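Local structure of Asp/Glu-specific dipeptidyl-peptidase (5JXF) at residues L74-N82 with N135-S143; S87-L95 with P260-V269. The protein removes dipeptides from the N-terminus of oligopeptides as a serine peptidase of family S46 that requires aspartate or glutamate at the P1 position. All blocks are in the same frame, centred on the assembly; numbering follows the deposited sequence.

Interaction 1. Residues L74-N82 with N135-S143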
ATOM      1  N   LEU A  74      26.772  14.462  26.739  1.00 42.93           N
ATOM      2  CA  LEU A  74      26.257  14.097  25.411  1.00 42.28           C
ATOM      3  C   LEU A  74      26.129  15.302  24.497  1.00 39.10           C
ATOM      4  O   LEU A  74      26.393  15.196  23.306  1.00 41.37           O
ATOM      5  CB  LEU A  74      24.892  13.390  25.513  1.00 49.80           C
ATOM      6  CG  LEU A  74      24.946  12.009  26.172  1.00 52.10           C
ATOM      7  CD1 LEU A  74      23.667  11.200  25.897  1.00 44.66           C
ATOM      8  CD2 LEU A  74      26.160  11.249  25.697  1.00 50.99           C
ATOM      9  N   LYS A  75      25.758  16.455  25.062  1.00 40.40           N
ATOM     10  CA  LYS A  75      25.484  17.643  24.247  1.00 41.65           C
ATOM     11  C   LYS A  75      26.702  18.053  23.421  1.00 41.77           C
ATOM     12  O   LYS A  75      26.556  18.586  22.319  1.00 44.25           O
ATOM     13  CB  LYS A  75      25.017  18.824  25.118  1.00 43.40           C
ATOM     14  CG  LYS A  75      26.124  19.539  25.875  1.00 46.85           C
ATOM     15  CD  LYS A  75      25.727  20.967  26.205  1.00 48.20           C
ATOM     16  CE  LYS A  75      26.742  21.627  27.126  1.00 48.48           C
ATOM     17  NZ  LYS A  75      27.996  21.995  26.415  1.00 47.60           N
ATOM     18  N   ASP A  76      27.893  17.793  23.961  1.00 40.64           N
ATOM     19  CA  ASP A  76      29.152  18.050  23.260  1.00 37.47           C
ATOM     20  C   ASP A  76      29.352  17.213  22.005  1.00 43.52           C
ATOM     21  O   ASP A  76      30.186  17.530  21.165  1.00 40.51           O
ATOM     22  CB  ASP A  76      30.325  17.822  24.210  1.00 36.95           C
ATOM     23  CG  ASP A  76      30.335  18.834  25.359  1.00 48.24           C
ATOM     24  OD1 ASP A  76      30.036  20.020  25.092  1.00 58.45           O
ATOM     25  OD2 ASP A  76      30.579  18.438  26.514  1.00 41.22           O
ATOM     26  N   ALA A  77      28.574  16.146  21.870  1.00 46.18           N
ATOM     27  CA  ALA A  77      28.700  15.285  20.709  1.00 50.22           C
ATOM     28  C   ALA A  77      27.557  15.505  19.695  1.00 48.05           C
ATOM     29  O   ALA A  77      27.495  14.818  18.663  1.00 41.86           O
ATOM     30  CB  ALA A  77      28.757  13.825  21.155  1.00 38.01           C
ATOM     31  N   VAL A  78      26.659  16.449  19.982  1.00 38.41           N
ATOM     32  CA  VAL A  78      25.508  16.685  19.098  1.00 37.75           C
ATOM     33  C   VAL A  78      25.374  18.140  18.618  1.00 34.33           C
ATOM     34  O   VAL A  78      24.627  18.941  19.185  1.00 33.69           O
ATOM     35  CB  VAL A  78      24.199  16.254  19.782  1.00 41.49           C
ATOM     36  CG1 VAL A  78      23.046  16.294  18.792  1.00 41.93           C
ATOM     37  CG2 VAL A  78      24.345  14.818  20.331  1.00 42.53           C
ATOM     38  N   PRO A  79      26.095  18.478  17.546  1.00 37.20           N
ATOM     39  CA  PRO A  79      25.979  19.851  17.046  1.00 40.31           C
ATOM     40  C   PRO A  79      24.840  20.056  16.030  1.00 45.43           C
ATOM     41  O   PRO A  79      24.354  19.111  15.369  1.00 35.98           O
ATOM     42  CB  PRO A  79      27.338  20.089  16.386  1.00 34.11           C
ATOM     43  CG  PRO A  79      27.756  18.703  15.902  1.00 31.64           C
ATOM     44  CD  PRO A  79      27.204  17.730  16.915  1.00 29.18           C
ATOM     45  N   HIS A  80      24.428  21.312  15.938  1.00 36.73           N
ATOM     46  CA  HIS A  80      23.500  21.810  14.935  1.00 38.95           C
ATOM     47  C   HIS A  80      24.189  21.759  13.581  1.00 44.96           C
ATOM     48  O   HIS A  80      25.281  22.303  13.432  1.00 46.85           O
ATOM     49  CB  HIS A  80      23.101  23.252  15.270  1.00 41.59           C
ATOM     50  CG  HIS A  80      21.709  23.629  14.920  1.00 43.61           C
ATOM     51  ND1 HIS A  80      20.960  22.962  13.956  1.00 43.73           N
ATOM     52  CD2 HIS A  80      20.912  24.621  15.368  1.00 39.68           C
ATOM     53  CE1 HIS A  80      19.777  23.514  13.863  1.00 39.85           C
ATOM     54  NE2 HIS A  80      19.719  24.538  14.705  1.00 53.97           N
ATOM     55  N   PHE A  81      23.549  21.146  12.590  1.00 38.68           N
ATOM     56  CA  PHE A  81      24.151  21.011  11.263  1.00 37.53           C
ATOM     57  C   PHE A  81      23.545  22.013  10.282  1.00 40.38           C
ATOM     58  O   PHE A  81      22.413  21.865   9.834  1.00 42.11           O
ATOM     59  CB  PHE A  81      23.979  19.572  10.734  1.00 40.31           C
ATOM     60  CG  PHE A  81      24.756  19.289   9.478  1.00 37.61           C
ATOM     61  CD1 PHE A  81      26.051  18.818   9.550  1.00 34.70           C
ATOM     62  CD2 PHE A  81      24.185  19.491   8.230  1.00 42.17           C
ATOM     63  CE1 PHE A  81      26.780  18.545   8.394  1.00 37.10           C
ATOM     64  CE2 PHE A  81      24.902  19.216   7.069  1.00 47.50           C
ATOM     65  CZ  PHE A  81      26.206  18.754   7.155  1.00 46.55           C
ATOM     66  N   ASN A  82      24.317  23.046   9.974  1.00 48.68           N
ATOM     67  CA  ASN A  82      23.880  24.159   9.139  1.00 48.20           C
ATOM     68  C   ASN A  82      22.582  24.821   9.560  1.00 48.55           C
ATOM     69  O   ASN A  82      21.885  25.367   8.719  1.00 52.42           O
ATOM     70  CB  ASN A  82      23.751  23.709   7.691  1.00 50.63           C
ATOM     71  CG  ASN A  82      24.103  24.815   6.717  1.00 60.34           C
ATOM     72  OD1 ASN A  82      24.827  25.760   7.066  1.00 60.78           O
ATOM     73  ND2 ASN A  82      23.604  24.709   5.491  1.00 62.73           N
ATOM     74  N   ASN A 135      29.812  28.045   3.023  1.00 72.18           N
ATOM     75  CA  ASN A 135      28.534  28.357   3.645  1.00 73.06           C
ATOM     76  C   ASN A 135      27.917  27.172   4.363  1.00 66.29           C
ATOM     77  O   ASN A 135      26.697  27.034   4.413  1.00 78.32           O
ATOM     78  CB  ASN A 135      27.554  28.890   2.599  1.00 77.25           C
ATOM     79  CG  ASN A 135      28.157  29.983   1.757  1.00 80.37           C
ATOM     80  OD1 ASN A 135      28.935  30.803   2.249  1.00 82.27           O
ATOM     81  ND2 ASN A 135      27.823  29.992   0.471  1.00 79.07           N
ATOM     82  N   LEU A 136      28.759  26.305   4.905  1.00 51.65           N
ATOM     83  CA  LEU A 136      28.276  25.199   5.717  1.00 50.81           C
ATOM     84  C   LEU A 136      28.881  25.332   7.094  1.00 46.30           C
ATOM     85  O   LEU A 136      30.093  25.268   7.246  1.00 46.58           O
ATOM     86  CB  LEU A 136      28.639  23.841   5.097  1.00 49.30           C
ATOM     87  CG  LEU A 136      28.296  22.579   5.897  1.00 50.46           C
ATOM     88  CD1 LEU A 136      26.812  22.487   6.199  1.00 55.07           C
ATOM     89  CD2 LEU A 136      28.740  21.320   5.141  1.00 52.85           C
ATOM     90  N   VAL A 137      28.031  25.515   8.092  1.00 45.30           N
ATOM     91  CA  VAL A 137      28.495  25.600   9.461  1.00 49.44           C
ATOM     92  C   VAL A 137      27.894  24.505  10.337  1.00 48.19           C
ATOM     93  O   VAL A 137      26.847  23.929  10.031  1.00 42.80           O
ATOM     94  CB  VAL A 137      28.176  26.972  10.070  1.00 45.39           C
ATOM     95  CG1 VAL A 137      28.693  28.106   9.151  1.00 48.54           C
ATOM     96  CG2 VAL A 137      26.691  27.107  10.330  1.00 44.20           C
ATOM     97  N   VAL A 138      28.593  24.227  11.427  1.00 44.34           N
ATOM     98  CA  VAL A 138      28.195  23.228  12.406  1.00 33.70           C
ATOM     99  C   VAL A 138      28.372  23.883  13.769  1.00 37.68           C
ATOM    100  O   VAL A 138      29.459  24.369  14.085  1.00 39.55           O
ATOM    101  CB  VAL A 138      29.053  21.950  12.289  1.00 39.74           C
ATOM    102  CG1 VAL A 138      29.011  21.150  13.557  1.00 45.78           C
ATOM    103  CG2 VAL A 138      28.604  21.102  11.087  1.00 42.47           C
ATOM    104  N   THR A 139      27.317  23.897  14.569  1.00 37.67           N
ATOM    105  CA  THR A 139      27.299  24.651  15.811  1.00 39.31           C
ATOM    106  C   THR A 139      27.200  23.791  17.063  1.00 38.58           C
ATOM    107  O   THR A 139      26.234  23.048  17.233  1.00 41.85           O
ATOM    108  CB  THR A 139      26.110  25.628  15.817  1.00 44.23           C
ATOM    109  OG1 THR A 139      26.219  26.530  14.707  1.00 47.61           O
ATOM    110  CG2 THR A 139      26.053  26.393  17.137  1.00 42.21           C
ATOM    111  N   PHE A 140      28.173  23.919  17.955  1.00 37.03           N
ATOM    112  CA  PHE A 140      28.124  23.241  19.246  1.00 38.70           C
ATOM    113  C   PHE A 140      27.541  24.103  20.348  1.00 45.18           C
ATOM    114  O   PHE A 140      27.797  25.316  20.407  1.00 49.87           O
ATOM    115  CB  PHE A 140      29.530  22.772  19.642  1.00 34.26           C
ATOM    116  CG  PHE A 140      30.049  21.676  18.770  1.00 35.76           C
ATOM    117  CD1 PHE A 140      30.594  21.960  17.531  1.00 31.60           C
ATOM    118  CD2 PHE A 140      29.970  20.357  19.179  1.00 36.32           C
ATOM    119  CE1 PHE A 140      31.082  20.937  16.708  1.00 32.36           C
ATOM    120  CE2 PHE A 140      30.446  19.329  18.370  1.00 33.96           C
ATOM    121  CZ  PHE A 140      31.007  19.624  17.128  1.00 34.41           C
ATOM    122  N   ILE A 141      26.748  23.486  21.222  1.00 42.30           N
ATOM    123  CA  ILE A 141      26.200  24.208  22.366  1.00 38.72           C
ATOM    124  C   ILE A 141      27.134  24.157  23.590  1.00 39.64           C
ATOM    125  O   ILE A 141      27.458  23.074  24.106  1.00 38.33           O
ATOM    126  CB  ILE A 141      24.832  23.671  22.797  1.00 46.43           C
ATOM    127  CG1 ILE A 141      23.828  23.745  21.636  1.00 49.49           C
ATOM    128  CG2 ILE A 141      24.315  24.498  23.993  1.00 44.00           C
ATOM    129  CD1 ILE A 141      23.766  25.115  20.984  1.00 50.28           C
ATOM    130  N   VAL A 142      27.578  25.331  24.036  1.00 38.78           N
ATOM    131  CA  VAL A 142      28.441  25.424  25.226  1.00 33.60           C
ATOM    132  C   VAL A 142      27.585  25.412  26.479  1.00 36.69           C
ATOM    133  O   VAL A 142      27.842  24.661  27.409  1.00 47.28           O
ATOM    134  CB  VAL A 142      29.322  26.711  25.191  1.00 37.98           C
ATOM    135  CG1 VAL A 142      30.215  26.824  26.460  1.00 38.96           C
ATOM    136  CG2 VAL A 142      30.206  26.686  23.922  1.00 33.66           C
ATOM    137  N   SER A 143      26.530  26.218  26.491  1.00 39.48           N
ATOM    138  CA  SER A 143      25.718  26.368  27.690  1.00 38.75           C
ATOM    139  C   SER A 143      24.343  26.925  27.358  1.00 46.44           C
ATOM    140  O   SER A 143      24.168  27.583  26.340  1.00 41.93           O
ATOM    141  CB  SER A 143      26.421  27.289  28.703  1.00 38.64           C
ATOM    142  OG  SER A 143      26.358  28.641  28.282  1.00 44.96           O
TER
HETATM  143  O   HOH W   1      26.103  20.897  20.688  1.00 42.80           O
HETATM  144  O   HOH W   2      29.158  21.513  23.029  1.00 83.26           O
HETATM  145  O   HOH W   3      24.423  25.528  12.685  1.00 33.24           O
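The ammonium group of Lys-75 is gripped by three oxygens: NZ gives hydrogen bonds to Ile-141 O (2.6 Å) and Val-142 O (2.8 Å) and forms a salt bridge with Asp-76 OD1. It approaches Val-142 O from above the carbonyl plane, whereas at Ile-141 O it is only modestly tilted from that plane. A bend at the last side-chain torsion (chi4 74°) turns NZ onto these two successive carbonyls, the second belonging to a classic beta bulge in which Val-142 and Ser-143 both face Val-202. Water 2 links Asp-76 OD1 to Ile-141 O, and water 1 joins Lys-75 O and Val-78 O to Ile-141 N, bridging the part where the backbones stand apart. Beyond it the chains close into a short antiparallel pairing. His-80 N donates to Thr-139 O (2.8 Å) and Thr-139 N returns a straighter bond to His-80 O (2.8 Å, 165°), while Asn-82 N reaches Val-137 O. On one face of this pairing Val-138 CG2 lies 3.8 Å from Phe-81 CD1. Leu-136 CD1 separately meets the Phe-81 ring off-centre. Pro-79 CB sits over the centre of the Phe-140 ring, 3.6 Å from its centroid, a CH-pi contact. Strand 80-81 lies between strands 138-146 and 85-89, with strand 197-214 flanking 138-146 on its other side, in a sheet consistent with the chymotrypsin-like barrel of S46 peptidases; the Phe-81 side chain is about 8 Å from that of Ser-662, the nucleophile by similarity.

Interaction 2. Residues S87-L95 with P260-V269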
ATOM      1  N   SER A  87      23.420  16.654  13.670  1.00 42.44           N
ATOM      2  CA  SER A  87      24.529  15.775  13.346  1.00 39.63           C
ATOM      3  C   SER A  87      25.115  15.286  14.665  1.00 32.88           C
ATOM      4  O   SER A  87      24.715  15.754  15.722  1.00 34.23           O
ATOM      5  CB  SER A  87      25.575  16.495  12.507  1.00 47.01           C
ATOM      6  OG  SER A  87      26.152  17.549  13.250  1.00 44.37           O
ATOM      7  N   GLU A  88      25.996  14.295  14.619  1.00 31.46           N
ATOM      8  CA  GLU A  88      26.575  13.788  15.852  1.00 38.37           C
ATOM      9  C   GLU A  88      28.034  13.406  15.642  1.00 39.17           C
ATOM     10  O   GLU A  88      28.404  12.878  14.602  1.00 36.76           O
ATOM     11  CB  GLU A  88      25.797  12.596  16.398  1.00 41.06           C
ATOM     12  CG  GLU A  88      25.756  11.401  15.470  1.00 45.94           C
ATOM     13  CD  GLU A  88      24.416  11.275  14.777  1.00 54.15           C
ATOM     14  OE1 GLU A  88      23.786  12.322  14.531  1.00 50.93           O
ATOM     15  OE2 GLU A  88      23.991  10.136  14.499  1.00 49.97           O
ATOM     16  N   VAL A  89      28.871  13.733  16.623  1.00 41.54           N
ATOM     17  CA  VAL A  89      30.289  13.394  16.552  1.00 34.32           C
ATOM     18  C   VAL A  89      30.509  11.919  16.888  1.00 36.74           C
ATOM     19  O   VAL A  89      30.076  11.456  17.943  1.00 38.35           O
ATOM     20  CB  VAL A  89      31.123  14.257  17.512  1.00 34.47           C
ATOM     21  CG1 VAL A  89      32.584  14.098  17.170  1.00 35.82           C
ATOM     22  CG2 VAL A  89      30.682  15.747  17.430  1.00 28.71           C
ATOM     23  N   ILE A  90      31.187  11.181  16.011  1.00 36.55           N
ATOM     24  CA  ILE A  90      31.341   9.743  16.249  1.00 36.12           C
ATOM     25  C   ILE A  90      32.810   9.329  16.228  1.00 35.07           C
ATOM     26  O   ILE A  90      33.153   8.159  16.120  1.00 37.28           O
ATOM     27  CB  ILE A  90      30.517   8.916  15.230  1.00 36.05           C
ATOM     28  CG1 ILE A  90      30.870   9.257  13.789  1.00 39.87           C
ATOM     29  CG2 ILE A  90      29.049   9.167  15.424  1.00 34.80           C
ATOM     30  CD1 ILE A  90      30.457   8.131  12.804  1.00 48.26           C
ATOM     31  N   SER A  91      33.684  10.312  16.397  1.00 39.21           N
ATOM     32  CA  SER A  91      35.119  10.060  16.444  1.00 44.00           C
ATOM     33  C   SER A  91      35.883  11.154  17.140  1.00 49.50           C
ATOM     34  O   SER A  91      35.448  12.299  17.131  1.00 47.89           O
ATOM     35  CB  SER A  91      35.651   9.871  15.016  1.00 44.66           C
ATOM     36  OG  SER A  91      36.609  10.901  14.768  1.00 45.99           O
ATOM     37  N   PRO A  92      37.029  10.806  17.752  1.00 42.55           N
ATOM     38  CA  PRO A  92      37.766  11.927  18.357  1.00 47.14           C
ATOM     39  C   PRO A  92      38.524  12.807  17.363  1.00 57.65           C
ATOM     40  O   PRO A  92      39.345  13.602  17.813  1.00 56.59           O
ATOM     41  CB  PRO A  92      38.746  11.236  19.317  1.00 39.36           C
ATOM     42  CG  PRO A  92      38.957   9.798  18.685  1.00 41.79           C
ATOM     43  CD  PRO A  92      37.562   9.482  18.133  1.00 39.63           C
ATOM     44  N   LYS A  93      38.277  12.691  16.059  1.00 57.37           N
ATOM     45  CA  LYS A  93      38.936  13.605  15.119  1.00 47.78           C
ATOM     46  C   LYS A  93      37.931  14.380  14.250  1.00 39.47           C
ATOM     47  O   LYS A  93      38.220  14.725  13.101  1.00 45.97           O
ATOM     48  CB  LYS A  93      39.944  12.837  14.255  1.00 55.64           C
ATOM     49  CG  LYS A  93      41.194  12.431  15.045  1.00 60.65           C
ATOM     50  CD  LYS A  93      42.366  12.018  14.167  1.00 61.06           C
ATOM     51  CE  LYS A  93      42.090  10.695  13.489  1.00 72.53           C
ATOM     52  NZ  LYS A  93      43.334  10.129  12.880  1.00 78.47           N
ATOM     53  N   GLY A  94      36.755  14.656  14.819  1.00 35.11           N
ATOM     54  CA  GLY A  94      35.758  15.502  14.185  1.00 41.87           C
ATOM     55  C   GLY A  94      34.823  14.853  13.166  1.00 41.51           C
ATOM     56  O   GLY A  94      34.065  15.540  12.491  1.00 41.15           O
ATOM     57  N   LEU A  95      34.897  13.537  13.030  1.00 45.98           N
ATOM     58  CA  LEU A  95      33.997  12.805  12.139  1.00 31.96           C
ATOM     59  C   LEU A  95      32.603  12.950  12.666  1.00 34.66           C
ATOM     60  O   LEU A  95      32.337  12.581  13.810  1.00 44.09           O
ATOM     61  CB  LEU A  95      34.381  11.329  12.057  1.00 36.96           C
ATOM     62  CG  LEU A  95      33.627  10.493  11.019  1.00 47.62           C
ATOM     63  CD1 LEU A  95      33.820  11.135   9.659  1.00 50.65           C
ATOM     64  CD2 LEU A  95      34.127   9.041  11.003  1.00 48.65           C
ATOM     65  N   PRO A 260      41.782  18.631  11.923  1.00 51.88           N
ATOM     66  CA  PRO A 260      40.588  18.029  12.520  1.00 50.17           C
ATOM     67  C   PRO A 260      40.289  18.537  13.922  1.00 50.91           C
ATOM     68  O   PRO A 260      41.164  18.577  14.788  1.00 47.90           O
ATOM     69  CB  PRO A 260      40.936  16.539  12.561  1.00 39.49           C
ATOM     70  CG  PRO A 260      41.770  16.352  11.361  1.00 42.06           C
ATOM     71  CD  PRO A 260      42.589  17.621  11.212  1.00 47.78           C
ATOM     72  N   TYR A 261      39.039  18.911  14.125  1.00 47.49           N
ATOM     73  CA  TYR A 261      38.558  19.345  15.410  1.00 48.91           C
ATOM     74  C   TYR A 261      38.526  18.202  16.389  1.00 54.91           C
ATOM     75  O   TYR A 261      38.016  17.114  16.074  1.00 48.95           O
ATOM     76  CB  TYR A 261      37.168  19.922  15.260  1.00 34.52           C
ATOM     77  CG  TYR A 261      36.431  20.127  16.552  1.00 42.20           C
ATOM     78  CD1 TYR A 261      36.862  21.090  17.479  1.00 44.67           C
ATOM     79  CD2 TYR A 261      35.265  19.407  16.822  1.00 41.65           C
ATOM     80  CE1 TYR A 261      36.180  21.301  18.654  1.00 41.46           C
ATOM     81  CE2 TYR A 261      34.571  19.607  17.984  1.00 43.07           C
ATOM     82  CZ  TYR A 261      35.035  20.556  18.904  1.00 48.24           C
ATOM     83  OH  TYR A 261      34.327  20.750  20.057  1.00 47.99           O
ATOM     84  N   ILE A 262      39.063  18.439  17.580  1.00 47.62           N
ATOM     85  CA  ILE A 262      39.019  17.420  18.620  1.00 37.67           C
ATOM     86  C   ILE A 262      37.871  17.733  19.568  1.00 43.14           C
ATOM     87  O   ILE A 262      37.853  18.781  20.227  1.00 40.41           O
ATOM     88  CB  ILE A 262      40.371  17.322  19.384  1.00 50.87           C
ATOM     89  CG1 ILE A 262      41.505  17.015  18.395  1.00 39.25           C
ATOM     90  CG2 ILE A 262      40.277  16.285  20.523  1.00 33.88           C
ATOM     91  CD1 ILE A 262      42.900  17.196  18.979  1.00 52.85           C
ATOM     92  N   PRO A 263      36.874  16.839  19.618  1.00 35.34           N
ATOM     93  CA  PRO A 263      35.693  17.163  20.417  1.00 32.06           C
ATOM     94  C   PRO A 263      35.859  16.882  21.906  1.00 36.05           C
ATOM     95  O   PRO A 263      36.745  16.131  22.312  1.00 41.07           O
ATOM     96  CB  PRO A 263      34.611  16.247  19.826  1.00 34.26           C
ATOM     97  CG  PRO A 263      35.382  15.042  19.342  1.00 35.34           C
ATOM     98  CD  PRO A 263      36.716  15.587  18.850  1.00 32.38           C
ATOM     99  N   LYS A 264      34.985  17.483  22.703  1.00 36.43           N
ATOM    100  CA  LYS A 264      34.901  17.193  24.123  1.00 43.65           C
ATOM    101  C   LYS A 264      34.314  15.818  24.420  1.00 43.75           C
ATOM    102  O   LYS A 264      34.551  15.253  25.493  1.00 39.82           O
ATOM    103  CB  LYS A 264      34.081  18.279  24.812  1.00 47.80           C
ATOM    104  CG  LYS A 264      34.639  19.668  24.550  1.00 47.21           C
ATOM    105  CD  LYS A 264      33.711  20.760  25.045  1.00 56.29           C
ATOM    106  CE  LYS A 264      34.325  22.149  24.853  1.00 51.93           C
ATOM    107  NZ  LYS A 264      33.237  23.154  24.818  1.00 74.92           N
ATOM    108  N   HIS A 265      33.553  15.279  23.467  1.00 39.83           N
ATOM    109  CA  HIS A 265      32.916  13.981  23.638  1.00 37.97           C
ATOM    110  C   HIS A 265      32.489  13.462  22.269  1.00 45.00           C
ATOM    111  O   HIS A 265      32.127  14.237  21.383  1.00 39.22           O
ATOM    112  CB  HIS A 265      31.695  14.071  24.571  1.00 44.96           C
ATOM    113  CG  HIS A 265      31.045  12.747  24.857  1.00 48.77           C
ATOM    114  ND1 HIS A 265      31.608  11.807  25.690  1.00 48.14           N
ATOM    115  CD2 HIS A 265      29.877  12.212  24.425  1.00 50.38           C
ATOM    116  CE1 HIS A 265      30.821  10.744  25.752  1.00 42.58           C
ATOM    117  NE2 HIS A 265      29.762  10.968  25.000  1.00 38.87           N
ATOM    118  N   PHE A 266      32.541  12.155  22.085  1.00 44.25           N
ATOM    119  CA  PHE A 266      32.067  11.586  20.845  1.00 42.52           C
ATOM    120  C   PHE A 266      31.337  10.314  21.201  1.00 43.92           C
ATOM    121  O   PHE A 266      31.583   9.752  22.258  1.00 40.02           O
ATOM    122  CB  PHE A 266      33.214  11.333  19.861  1.00 44.05           C
ATOM    123  CG  PHE A 266      34.142  10.230  20.265  1.00 53.10           C
ATOM    124  CD1 PHE A 266      35.184  10.465  21.156  1.00 42.22           C
ATOM    125  CD2 PHE A 266      33.984   8.953  19.736  1.00 55.85           C
ATOM    126  CE1 PHE A 266      36.043   9.449  21.513  1.00 44.03           C
ATOM    127  CE2 PHE A 266      34.839   7.934  20.088  1.00 54.70           C
ATOM    128  CZ  PHE A 266      35.870   8.173  20.977  1.00 47.66           C
ATOM    129  N   LEU A 267      30.412   9.893  20.340  1.00 36.96           N
ATOM    130  CA  LEU A 267      29.543   8.777  20.663  1.00 42.17           C
ATOM    131  C   LEU A 267      30.190   7.498  20.209  1.00 40.24           C
ATOM    132  O   LEU A 267      30.557   7.366  19.035  1.00 38.12           O
ATOM    133  CB  LEU A 267      28.161   8.938  20.001  1.00 38.67           C
ATOM    134  CG  LEU A 267      27.429  10.249  20.293  1.00 43.35           C
ATOM    135  CD1 LEU A 267      26.183  10.376  19.426  1.00 40.23           C
ATOM    136  CD2 LEU A 267      27.058  10.318  21.742  1.00 43.06           C
ATOM    137  N   PRO A 268      30.366   6.553  21.138  1.00 38.98           N
ATOM    138  CA  PRO A 268      30.748   5.219  20.671  1.00 39.09           C
ATOM    139  C   PRO A 268      29.548   4.645  19.894  1.00 43.72           C
ATOM    140  O   PRO A 268      28.418   5.060  20.169  1.00 45.20           O
ATOM    141  CB  PRO A 268      31.006   4.441  21.960  1.00 39.15           C
ATOM    142  CG  PRO A 268      31.029   5.464  23.066  1.00 46.41           C
ATOM    143  CD  PRO A 268      30.156   6.588  22.590  1.00 48.26           C
ATOM    144  N   VAL A 269      29.812   3.749  18.944  1.00 45.56           N
ATOM    145  CA  VAL A 269      28.793   3.157  18.100  1.00 48.54           C
ATOM    146  C   VAL A 269      28.599   1.693  18.470  1.00 49.51           C
ATOM    147  O   VAL A 269      29.541   0.909  18.421  1.00 48.17           O
ATOM    148  CB  VAL A 269      29.165   3.247  16.601  1.00 48.04           C
ATOM    149  CG1 VAL A 269      28.102   2.575  15.767  1.00 43.60           C
ATOM    150  CG2 VAL A 269      29.350   4.702  16.180  1.00 46.59           C
TER
HETATM  151  O   HOH W   4      32.504   6.236  17.755  1.00 41.92           O
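A turn between strands 85-89 and 95-98, containing an ST turn at Ser-91, packs against the loop that leads from strand 259-260 to strand 269-270. The ring of Phe-266 lies against this turn: Pro-92 CD stands over its centre, 3.6 Å from the centroid and 12° off the normal, a CH-pi contact, and Ser-91 C lies over the face as well. With CG between the backbone N and the carbonyl carbon (chi1 69°), the ring is swung against the Ser-91–Pro-92 peptide. Were Phe-266 an alanine, the Pro-92 ring would probably lose its aromatic platform and a gap would open under the turn. In the ST turn Ser-91 OG accepts from Lys-93 N (2.8 Å) and is also hydrogen-bonded to Glu-722 OE2, near the C-terminal end of the chain. At the base of the Phe-266 side chain, Val-89 CG1 touches Pro-263 CG at 3.7 Å and Phe-266 CB at 3.9 Å. The backbones are joined by a nearly straight bond from Leu-267 N to Val-89 O (2.9 Å, 171°), and water 4 donates to both Ile-90 O and Leu-267 O. Leu-267 CD1 packs on Glu-88 CB at 3.8 Å, the two side chains crossing at about a right angle. At the far end, Pro-260 CB rests on Lys-93 O. Strand 239-245 touches Ile-90 through Met-240 and pairs with Gly-94 and Tyr-261 through Val-243, while strand 673-680 packs on Glu-88 and Ile-90 through Leu-673.

Interactions 1 and 2 meet through strands 80-81 and 85-89, neighbours in one antiparallel sheet; the residues leading into strand 80-81 take part too, with probable hydrogen bonds from Val-89 N to Ala-77 O and from Ser-87 N to Pro-79 O. Their centres lie about 11 Å apart. Interaction 1 is the more buried and the richer in polar bonds, combining strand pairing, a lysine held by carbonyls and bridging waters. Interaction 2 is partly exposed and relies mainly on proline, aromatic and aliphatic packing of a turn on a loop, with a single direct hydrogen bond. Phe-140 and Tyr-261, whose rings meet, connect the two, and Val-89 packs in both neighbourhoods.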